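PDB 5LQ5: probable ABC transporter phosphite binding protein PhnD1 from Prochlorococcus marinus str. MIT 9301, which binds inorganic phosphite strongly, and methylphosphonate and phosphate only very weakly, probably as the solute-binding component of an ABC transporter. Local coordinates for residues I11-Q16 against V204-V209; S157-I162 against E181-N186; L233-K236 against H240-I243. All coordinates share one frame; numbering follows the deposited sequence. Where two conformers were deposited one is given.

Contact 1 of 3, residues I11-Q16 against V204-V209. With PO3 (phosphite ion), chain B.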
loop_
_atom_site.group_PDB
_atom_site.type_symbol
_atom_site.label_atom_id
_atom_site.label_comp_id
_atom_site.label_asym_id
_atom_site.label_seq_id
_atom_site.Cartn_x
_atom_site.Cartn_y
_atom_site.Cartn_z
ATOM N N ILE A 11 -3.128 -3.323 5.287
ATOM C CA ILE A 11 -1.723 -3.682 5.180
ATOM C C ILE A 11 -0.887 -2.681 6.007
ATOM O O ILE A 11 -1.154 -1.463 5.961
ATOM C CB ILE A 11 -1.208 -3.781 3.732
ATOM C CG1 ILE A 11 -1.505 -2.504 2.932
ATOM C CG2 ILE A 11 -1.795 -5.038 3.047
ATOM C CD1 ILE A 11 -0.713 -2.420 1.656
ATOM N N PRO A 12 0.118 -3.157 6.754
ATOM C CA PRO A 12 0.920 -2.279 7.615
ATOM C C PRO A 12 2.066 -1.623 6.840
ATOM O O PRO A 12 3.240 -1.956 6.995
ATOM C CB PRO A 12 1.421 -3.231 8.691
ATOM C CG PRO A 12 1.513 -4.567 8.002
ATOM C CD PRO A 12 0.383 -4.585 7.013
ATOM N N ASP A 13 1.676 -0.672 5.990
ATOM C CA ASP A 13 2.563 -0.061 4.977
ATOM C C ASP A 13 3.309 1.166 5.497
ATOM O O ASP A 13 4.156 1.724 4.813
ATOM C CB ASP A 13 1.800 0.249 3.687
ATOM C CG ASP A 13 0.819 1.426 3.823
ATOM O OD1 ASP A 13 0.388 1.751 4.948
ATOM O OD2 ASP A 13 0.503 2.034 2.794
ATOM N N GLN A 14 2.934 1.571 6.713
ATOM C CA GLN A 14 3.481 2.735 7.412
ATOM C C GLN A 14 3.583 2.409 8.907
ATOM O O GLN A 14 3.065 1.406 9.353
ATOM C CB GLN A 14 2.571 3.963 7.166
ATOM C CG GLN A 14 2.644 4.420 5.717
ATOM C CD GLN A 14 1.541 5.378 5.385
ATOM O OE1 GLN A 14 0.494 5.009 4.860
ATOM N NE2 GLN A 14 1.772 6.593 5.676
ATOM N N ASN A 15 4.224 3.279 9.676
ATOM C CA ASN A 15 4.343 3.091 11.096
ATOM C C ASN A 15 2.969 2.991 11.759
ATOM O O ASN A 15 1.987 3.631 11.320
ATOM C CB ASN A 15 5.144 4.215 11.739
ATOM C CG ASN A 15 6.613 4.201 11.336
ATOM O OD1 ASN A 15 7.196 3.156 11.000
ATOM N ND2 ASN A 15 7.212 5.339 11.382
ATOM N N GLN A 16 2.910 2.191 12.815
ATOM C CA GLN A 16 1.635 1.903 13.481
ATOM C C GLN A 16 0.906 3.141 14.018
ATOM O O GLN A 16 -0.340 3.186 14.018
ATOM C CB GLN A 16 1.798 0.828 14.553
ATOM C CG GLN A 16 0.483 0.244 15.045
ATOM C CD GLN A 16 -0.250 -0.482 13.943
ATOM O OE1 GLN A 16 0.339 -1.278 13.209
ATOM N NE2 GLN A 16 -1.523 -0.192 13.797
ATOM N N VAL A 204 -1.603 0.441 -11.104
ATOM C CA VAL A 204 -2.753 0.459 -10.165
ATOM C C VAL A 204 -2.290 -0.031 -8.787
ATOM O O VAL A 204 -1.447 -0.906 -8.711
ATOM C CB VAL A 204 -3.936 -0.403 -10.656
ATOM C CG1 VAL A 204 -3.639 -1.883 -10.570
ATOM C CG2 VAL A 204 -5.174 -0.093 -9.861
ATOM N N ASP A 205 -2.865 0.491 -7.704
ATOM C CA ASP A 205 -2.422 0.076 -6.369
ATOM C C ASP A 205 -3.577 -0.107 -5.368
ATOM O O ASP A 205 -4.283 -1.141 -5.399
ATOM C CB ASP A 205 -1.272 0.964 -5.871
ATOM C CG ASP A 205 -0.461 0.306 -4.720
ATOM O OD1 ASP A 205 -0.872 -0.774 -4.202
ATOM O OD2 ASP A 205 0.641 0.824 -4.395
ATOM N N TYR A 206 -3.713 0.818 -4.419
ATOM C CA TYR A 206 -4.500 0.521 -3.232
ATOM C C TYR A 206 -5.992 0.456 -3.473
ATOM O O TYR A 206 -6.527 1.143 -4.345
ATOM C CB TYR A 206 -4.244 1.544 -2.133
ATOM C CG TYR A 206 -2.857 1.564 -1.544
ATOM C CD1 TYR A 206 -2.629 1.002 -0.305
ATOM C CD2 TYR A 206 -1.793 2.203 -2.166
ATOM C CE1 TYR A 206 -1.389 1.027 0.295
ATOM C CE2 TYR A 206 -0.513 2.235 -1.585
ATOM C CZ TYR A 206 -0.323 1.677 -0.340
ATOM O OH TYR A 206 0.963 1.746 0.206
ATOM N N HIS A 207 -6.662 -0.370 -2.676
ATOM C CA HIS A 207 -8.110 -0.520 -2.726
ATOM C C HIS A 207 -8.695 -1.218 -1.524
ATOM O O HIS A 207 -8.024 -2.030 -0.870
ATOM C CB HIS A 207 -8.532 -1.241 -4.007
ATOM C CG HIS A 207 -7.977 -2.625 -4.177
ATOM N ND1 HIS A 207 -6.651 -2.875 -4.477
ATOM C CD2 HIS A 207 -8.588 -3.830 -4.174
ATOM C CE1 HIS A 207 -6.475 -4.180 -4.611
ATOM N NE2 HIS A 207 -7.635 -4.778 -4.438
ATOM N N TRP A 208 -9.940 -0.855 -1.224
ATOM C CA TRP A 208 -10.737 -1.504 -0.211
ATOM C C TRP A 208 -11.356 -2.767 -0.750
ATOM O O TRP A 208 -11.943 -2.761 -1.820
ATOM C CB TRP A 208 -11.874 -0.613 0.274
ATOM C CG TRP A 208 -11.473 0.547 1.147
ATOM C CD1 TRP A 208 -11.446 1.884 0.814
ATOM C CD2 TRP A 208 -11.111 0.472 2.531
ATOM N NE1 TRP A 208 -11.051 2.615 1.898
ATOM C CE2 TRP A 208 -10.857 1.782 2.965
ATOM C CE3 TRP A 208 -10.953 -0.580 3.427
ATOM C CZ2 TRP A 208 -10.464 2.062 4.268
ATOM C CZ3 TRP A 208 -10.582 -0.302 4.725
ATOM C CH2 TRP A 208 -10.333 1.004 5.129
ATOM N N VAL A 209 -11.303 -3.813 0.057
ATOM C CA VAL A 209 -11.888 -5.109 -0.227
ATOM C C VAL A 209 -12.783 -5.509 0.930
ATOM O O VAL A 209 -12.351 -5.479 2.077
ATOM C CB VAL A 209 -10.825 -6.190 -0.481
ATOM C CG1 VAL A 209 -11.485 -7.528 -0.825
ATOM C CG2 VAL A 209 -9.874 -5.774 -1.612
HETATM P P PO3 B . 1.537 -1.346 -1.478
HETATM O O1 PO3 B . 1.982 -0.393 -2.637
HETATM O O2 PO3 B . 1.138 -2.805 -1.947
HETATM O O3 PO3 B . 2.594 -1.381 -0.340
#
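The Tyr206 ring is met obliquely on three counts: by the Asp13 carboxylate, whose plane is turned 66° from the ring, by Ile11 CD1, and by the phosphorus of the phosphite. Farther round it, Trp62 lies at a shallow angle and Phe90 meets it edge-to-face. This is the ligand cleft of a periplasmic binding protein with two lobes. Both segments belong to the lobe whose sheet contains strands 5-10 and 207-210, one as the loop after the first strand, the other leading into the second.

Tyr206 OH gives its proton to Asp13 OD2 at 2.6 Å, where OD2 accepts with its anti lone pair, turned away from the other carboxylate oxygen. The same hydroxyl is hydrogen-bonded to Asn176 ND2 of the other lobe, a bond across the cleft, consistent with a closed, ligand-bound form. Asp13 CG sits between the backbone N and the carbonyl carbon (chi1 72°), which turns the carboxylate toward Tyr206, the two side chains coming from opposite directions. Next to it, Ile11 CD1 packs 3.8 Å from Tyr206 CE1, an apolar contact beside the polar one.

The phosphite approaches the hydroxyl-bearing end of the tyrosine, its phosphorus 3.6 Å from Tyr206 OH. O2 and O3 point away from the ring and O1 runs across, so the fourth, P-H direction is probably turned toward the ring. Asp205 OD2 lies 2.5 Å from phosphite O1, while OD1 takes the backbone N-H of Gly65. Tyr46, Ser126, Thr127, Ser128 and His158 also hydrogen-bond to the ion. Behind Asp205 its main chain is held too: His207 ND1, with its acceptor near the ring plane, donates to Asp205 O at 3.1 Å, in the carbonyl plane and at an N-H...O angle of 159°.

Contact 2 of 3, residues S157-I162 against E181-N186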
loop_
_atom_site.group_PDB
_atom_site.type_symbol
_atom_site.label_atom_id
_atom_site.label_comp_id
_atom_site.label_asym_id
_atom_site.label_seq_id
_atom_site.Cartn_x
_atom_site.Cartn_y
_atom_site.Cartn_z
ATOM N N SER A 157 7.798 -2.063 5.235
ATOM C CA SER A 157 6.914 -0.892 5.174
ATOM C C SER A 157 7.627 0.257 4.493
ATOM O O SER A 157 8.862 0.327 4.458
ATOM C CB SER A 157 6.437 -0.461 6.558
ATOM O OG SER A 157 7.265 0.553 7.147
ATOM N N HIS A 158 6.829 1.190 3.984
ATOM C CA HIS A 158 7.412 2.341 3.282
ATOM C C HIS A 158 8.164 3.251 4.266
ATOM O O HIS A 158 9.218 3.819 3.923
ATOM C CB HIS A 158 6.359 3.095 2.499
ATOM C CG HIS A 158 5.643 2.227 1.527
ATOM N ND1 HIS A 158 6.302 1.514 0.550
ATOM C CD2 HIS A 158 4.347 1.832 1.478
ATOM C CE1 HIS A 158 5.427 0.768 -0.101
ATOM N NE2 HIS A 158 4.232 0.961 0.425
ATOM N N ASP A 159 7.622 3.415 5.472
ATOM C CA ASP A 159 8.334 4.248 6.505
ATOM C C ASP A 159 9.666 3.574 6.881
ATOM O O ASP A 159 10.707 4.230 7.018
ATOM C CB ASP A 159 7.491 4.494 7.743
ATOM C CG ASP A 159 6.378 5.489 7.531
ATOM O OD1 ASP A 159 6.458 6.349 6.606
ATOM O OD2 ASP A 159 5.445 5.432 8.372
ATOM N N ALA A 160 9.645 2.237 6.970
ATOM C CA ALA A 160 10.873 1.527 7.328
ATOM C C ALA A 160 11.957 1.579 6.244
ATOM O O ALA A 160 13.138 1.642 6.556
ATOM C CB ALA A 160 10.591 0.099 7.721
ATOM N N THR A 161 11.540 1.619 4.979
ATOM C CA THR A 161 12.476 1.768 3.868
ATOM C C THR A 161 13.194 3.115 3.953
ATOM O O THR A 161 14.391 3.179 3.878
ATOM C CB THR A 161 11.735 1.646 2.534
ATOM O OG1 THR A 161 11.151 0.348 2.481
ATOM C CG2 THR A 161 12.623 1.850 1.358
ATOM N N ILE A 162 12.408 4.170 4.175
ATOM C CA ILE A 162 12.978 5.523 4.331
ATOM C C ILE A 162 14.010 5.491 5.472
ATOM O O ILE A 162 15.117 5.993 5.325
ATOM C CB ILE A 162 11.878 6.569 4.618
ATOM C CG1 ILE A 162 11.040 6.801 3.361
ATOM C CG2 ILE A 162 12.491 7.865 5.150
ATOM C CD1 ILE A 162 9.737 7.548 3.633
ATOM N N GLU A 181 6.579 11.683 -0.135
ATOM C CA GLU A 181 6.170 13.121 -0.053
ATOM C C GLU A 181 5.651 13.544 1.320
ATOM O O GLU A 181 5.975 14.621 1.792
ATOM C CB GLU A 181 5.159 13.449 -1.152
ATOM C CG GLU A 181 5.795 13.416 -2.533
ATOM C CD GLU A 181 4.798 13.436 -3.676
ATOM O OE1 GLU A 181 3.581 13.602 -3.439
ATOM O OE2 GLU A 181 5.247 13.280 -4.835
ATOM N N ASN A 182 4.834 12.705 1.947
ATOM C CA ASN A 182 4.341 12.956 3.327
ATOM C C ASN A 182 5.461 13.119 4.339
ATOM O O ASN A 182 5.398 13.955 5.223
ATOM C CB ASN A 182 3.422 11.832 3.815
ATOM C CG ASN A 182 2.108 11.818 3.100
ATOM O OD1 ASN A 182 1.844 12.659 2.247
ATOM N ND2 ASN A 182 1.286 10.835 3.413
ATOM N N ASN A 183 6.479 12.288 4.205
ATOM C CA ASN A 183 7.629 12.323 5.128
ATOM C C ASN A 183 8.500 13.562 4.902
ATOM O O ASN A 183 8.965 14.193 5.833
ATOM C CB ASN A 183 8.457 11.063 5.019
ATOM C CG ASN A 183 7.948 9.992 5.900
ATOM O OD1 ASN A 183 8.265 9.984 7.064
ATOM N ND2 ASN A 183 7.141 9.084 5.365
ATOM N N LEU A 184 8.677 13.894 3.640
ATOM C CA LEU A 184 9.477 15.040 3.201
ATOM C C LEU A 184 8.974 16.371 3.740
ATOM O O LEU A 184 9.745 17.296 3.971
ATOM C CB LEU A 184 9.474 15.077 1.685
ATOM C CG LEU A 184 10.657 15.639 0.931
ATOM C CD1 LEU A 184 11.993 15.266 1.561
ATOM C CD2 LEU A 184 10.539 15.102 -0.490
ATOM N N LYS A 185 7.667 16.442 3.925
ATOM C CA LYS A 185 7.006 17.679 4.358
ATOM C C LYS A 185 6.724 17.736 5.825
ATOM O O LYS A 185 6.953 18.757 6.465
ATOM C CB LYS A 185 5.731 17.887 3.559
ATOM C CG LYS A 185 6.035 18.012 2.077
ATOM C CD LYS A 185 7.330 18.788 1.838
ATOM C CE LYS A 185 7.465 19.256 0.416
ATOM N NZ LYS A 185 6.838 20.592 0.259
ATOM N N ASN A 186 6.210 16.648 6.345
ATOM C CA ASN A 186 5.817 16.563 7.765
ATOM C C ASN A 186 6.805 15.888 8.745
ATOM O O ASN A 186 6.654 15.987 9.957
ATOM C CB ASN A 186 4.449 15.902 7.856
ATOM C CG ASN A 186 3.412 16.613 7.002
ATOM O OD1 ASN A 186 3.177 17.810 7.162
ATOM N ND2 ASN A 186 2.802 15.885 6.078
#
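Asp159, in the first turn of helix 158-167, faces Asn183 on helix 177-186, their CA atoms 8.2 Å apart, the nearest CA pair of the two segments. The unit is helix-strand-helix: strand 172-176, in the sheet of the second lobe of this periplasmic binding protein, comes between the two helices in sequence. Ser157 is the N-cap of the first, its OG accepting from Ala160 N at 2.9 Å.

One side-chain hydrogen bond joins the helices. Asn183 ND2 donates to Asp159 OD1 at 3.1 Å with an N-H...O angle of 157°. The acceptor lies near the amide plane and is met almost along its C-O bond, while carboxylate and amide are nearly perpendicular, at 83°. The nitrogen is also hydrogen-bonded to Val179 O on its own helix, and the two bonds from ND2 probably hold the amide's rotation. Asp159 OD2 takes the backbone N-H of Asn15 from the opposite lobe, so both carboxylate oxygens are engaged; its seat at a helix N-terminus would favour the negative charge. Beside the polar pair, Ile162 sends CG1 anti to the carbonyl carbon (chi1 -71°), and its CD1 ends 3.5 Å from Asn183 ND2 and 3.8 Å from Asn183 CG.

Contact 3 of 3, residues L233-K236 against H240-I243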
loop_
_atom_site.group_PDB
_atom_site.type_symbol
_atom_site.label_atom_id
_atom_site.label_comp_id
_atom_site.label_asym_id
_atom_site.label_seq_id
_atom_site.Cartn_x
_atom_site.Cartn_y
_atom_site.Cartn_z
ATOM N N LEU A 233 -17.965 10.028 1.241
ATOM C CA LEU A 233 -17.111 10.837 2.100
ATOM C C LEU A 233 -16.755 12.146 1.375
ATOM O O LEU A 233 -16.338 12.175 0.212
ATOM C CB LEU A 233 -15.846 10.096 2.546
ATOM C CG LEU A 233 -16.023 8.983 3.580
ATOM C CD1 LEU A 233 -14.721 8.199 3.729
ATOM C CD2 LEU A 233 -16.476 9.502 4.931
ATOM N N ASP A 234 -16.943 13.229 2.102
ATOM C CA ASP A 234 -17.122 14.580 1.559
ATOM C C ASP A 234 -16.103 15.524 2.215
ATOM O O ASP A 234 -16.189 15.844 3.409
ATOM C CB ASP A 234 -18.572 15.031 1.815
ATOM C CG ASP A 234 -18.842 16.473 1.440
ATOM O OD1 ASP A 234 -18.097 17.056 0.630
ATOM O OD2 ASP A 234 -19.837 17.006 1.971
ATOM N N ILE A 235 -15.138 15.948 1.408
ATOM C CA ILE A 235 -14.026 16.845 1.832
ATOM C C ILE A 235 -14.533 18.137 2.543
ATOM O O ILE A 235 -13.839 18.732 3.368
ATOM C CB ILE A 235 -13.123 17.210 0.621
ATOM C CG1 ILE A 235 -11.776 17.782 1.083
ATOM C CG2 ILE A 235 -13.824 18.162 -0.351
ATOM C CD1 ILE A 235 -10.800 16.725 1.557
ATOM N N LYS A 236 -15.753 18.542 2.220
ATOM C CA LYS A 236 -16.357 19.763 2.803
ATOM C C LYS A 236 -16.858 19.638 4.240
ATOM O O LYS A 236 -17.181 20.629 4.881
ATOM C CB LYS A 236 -17.458 20.272 1.883
ATOM C CG LYS A 236 -16.838 20.871 0.626
ATOM C CD LYS A 236 -17.645 20.618 -0.629
ATOM C CE LYS A 236 -16.819 19.919 -1.699
ATOM N NZ LYS A 236 -17.612 19.744 -2.945
ATOM N N HIS A 240 -15.063 14.302 7.803
ATOM C CA HIS A 240 -14.694 13.529 6.605
ATOM C C HIS A 240 -13.347 13.956 6.096
ATOM O O HIS A 240 -12.539 13.136 5.705
ATOM C CB HIS A 240 -15.706 13.681 5.504
ATOM C CG HIS A 240 -17.031 13.125 5.860
ATOM N ND1 HIS A 240 -18.041 12.945 4.946
ATOM C CD2 HIS A 240 -17.487 12.622 7.028
ATOM C CE1 HIS A 240 -19.075 12.387 5.542
ATOM N NE2 HIS A 240 -18.771 12.201 6.809
ATOM N N LYS A 241 -13.120 15.263 6.157
ATOM C CA LYS A 241 -11.842 15.860 5.729
ATOM C C LYS A 241 -10.649 15.274 6.495
ATOM O O LYS A 241 -9.615 14.948 5.900
ATOM C CB LYS A 241 -11.880 17.381 5.910
ATOM C CG LYS A 241 -10.788 18.133 5.175
ATOM C CD LYS A 241 -10.799 19.616 5.534
ATOM C CE LYS A 241 -9.903 20.420 4.606
ATOM N NZ LYS A 241 -8.486 19.949 4.626
ATOM N N GLN A 242 -10.829 15.126 7.802
ATOM C CA GLN A 242 -9.789 14.607 8.696
ATOM C C GLN A 242 -9.393 13.220 8.249
ATOM O O GLN A 242 -8.208 12.877 8.266
ATOM C CB GLN A 242 -10.268 14.483 10.133
ATOM C CG GLN A 242 -10.341 15.768 10.926
ATOM C CD GLN A 242 -10.834 15.520 12.341
ATOM O OE1 GLN A 242 -10.966 14.367 12.776
ATOM N NE2 GLN A 242 -11.114 16.596 13.067
ATOM N N ILE A 243 -10.393 12.425 7.876
ATOM C CA ILE A 243 -10.139 11.044 7.390
ATOM C C ILE A 243 -9.460 11.100 6.027
ATOM O O ILE A 243 -8.419 10.473 5.801
ATOM C CB ILE A 243 -11.454 10.216 7.309
ATOM C CG1 ILE A 243 -11.975 9.901 8.709
ATOM C CG2 ILE A 243 -11.249 8.898 6.572
ATOM C CD1 ILE A 243 -13.482 9.661 8.771
#
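A helix-loop-helix corner on the first lobe of the periplasmic binding protein fold is closed here, where the chain leaves helix 222-231, passes through 233-236 and enters helix 238-246. His240, in the first turn of the second helix, reaches back to the connection with its imidazole. Leu233 CD2 lies over one ring face as a CH-pi contact, 3.7 Å from the centroid of the His240 ring and only 7° off its normal. At the ring edge, Asp234 N donates to His240 ND1 at 3.1 Å, near the ring plane, with an N-H...N angle of 151°.

Since ND1 is the acceptor, the ring proton is expected on NE2, which is hydrogen-bonded to Glu29 OE2; the imidazole thus ties the corner to helix 16-34. The backbone turns at Asp234, where CG stands anti to the backbone N (chi1 173°) and OD1 accepts from Lys236 N at 3.2 Å, from well above the carboxylate plane, forming an Asx turn. With an alanine at His240, Asp234 N and Glu29 would probably lose their shared partner and Leu233 CD2 would be left without the ring it covers.

On the exposed side the lysine stem lies against the Ile235 carbonyl and side chain. Lys241 extends to its NZ, which makes a salt bridge to Asp245 of the same helix, while Lys241 CB lies 3.5 Å from Ile235 O, and Lys241 CG is 3.9 Å from Ile235 CD1.

Contacts 1 and 2 belong to opposite lobes but touch across the cleft: Asp13 O lies 2.8 Å from His158 N, so the loop after strand 5-10 meets the start of helix 158-167. Along the chain, contact 2 is nested within the span closed by contact 1. Both are buried, yet contact 1 is a site in loops at the ends of inner strands, shaped around an anion, and contact 2 a helix pair joined by amide and carboxylate. Contact 3 stands apart, about 19 Å from contact 1 between centres and only partly buried; it is local in sequence, an imidazole meeting backbone N-H and leucine, with a lysine stem alongside.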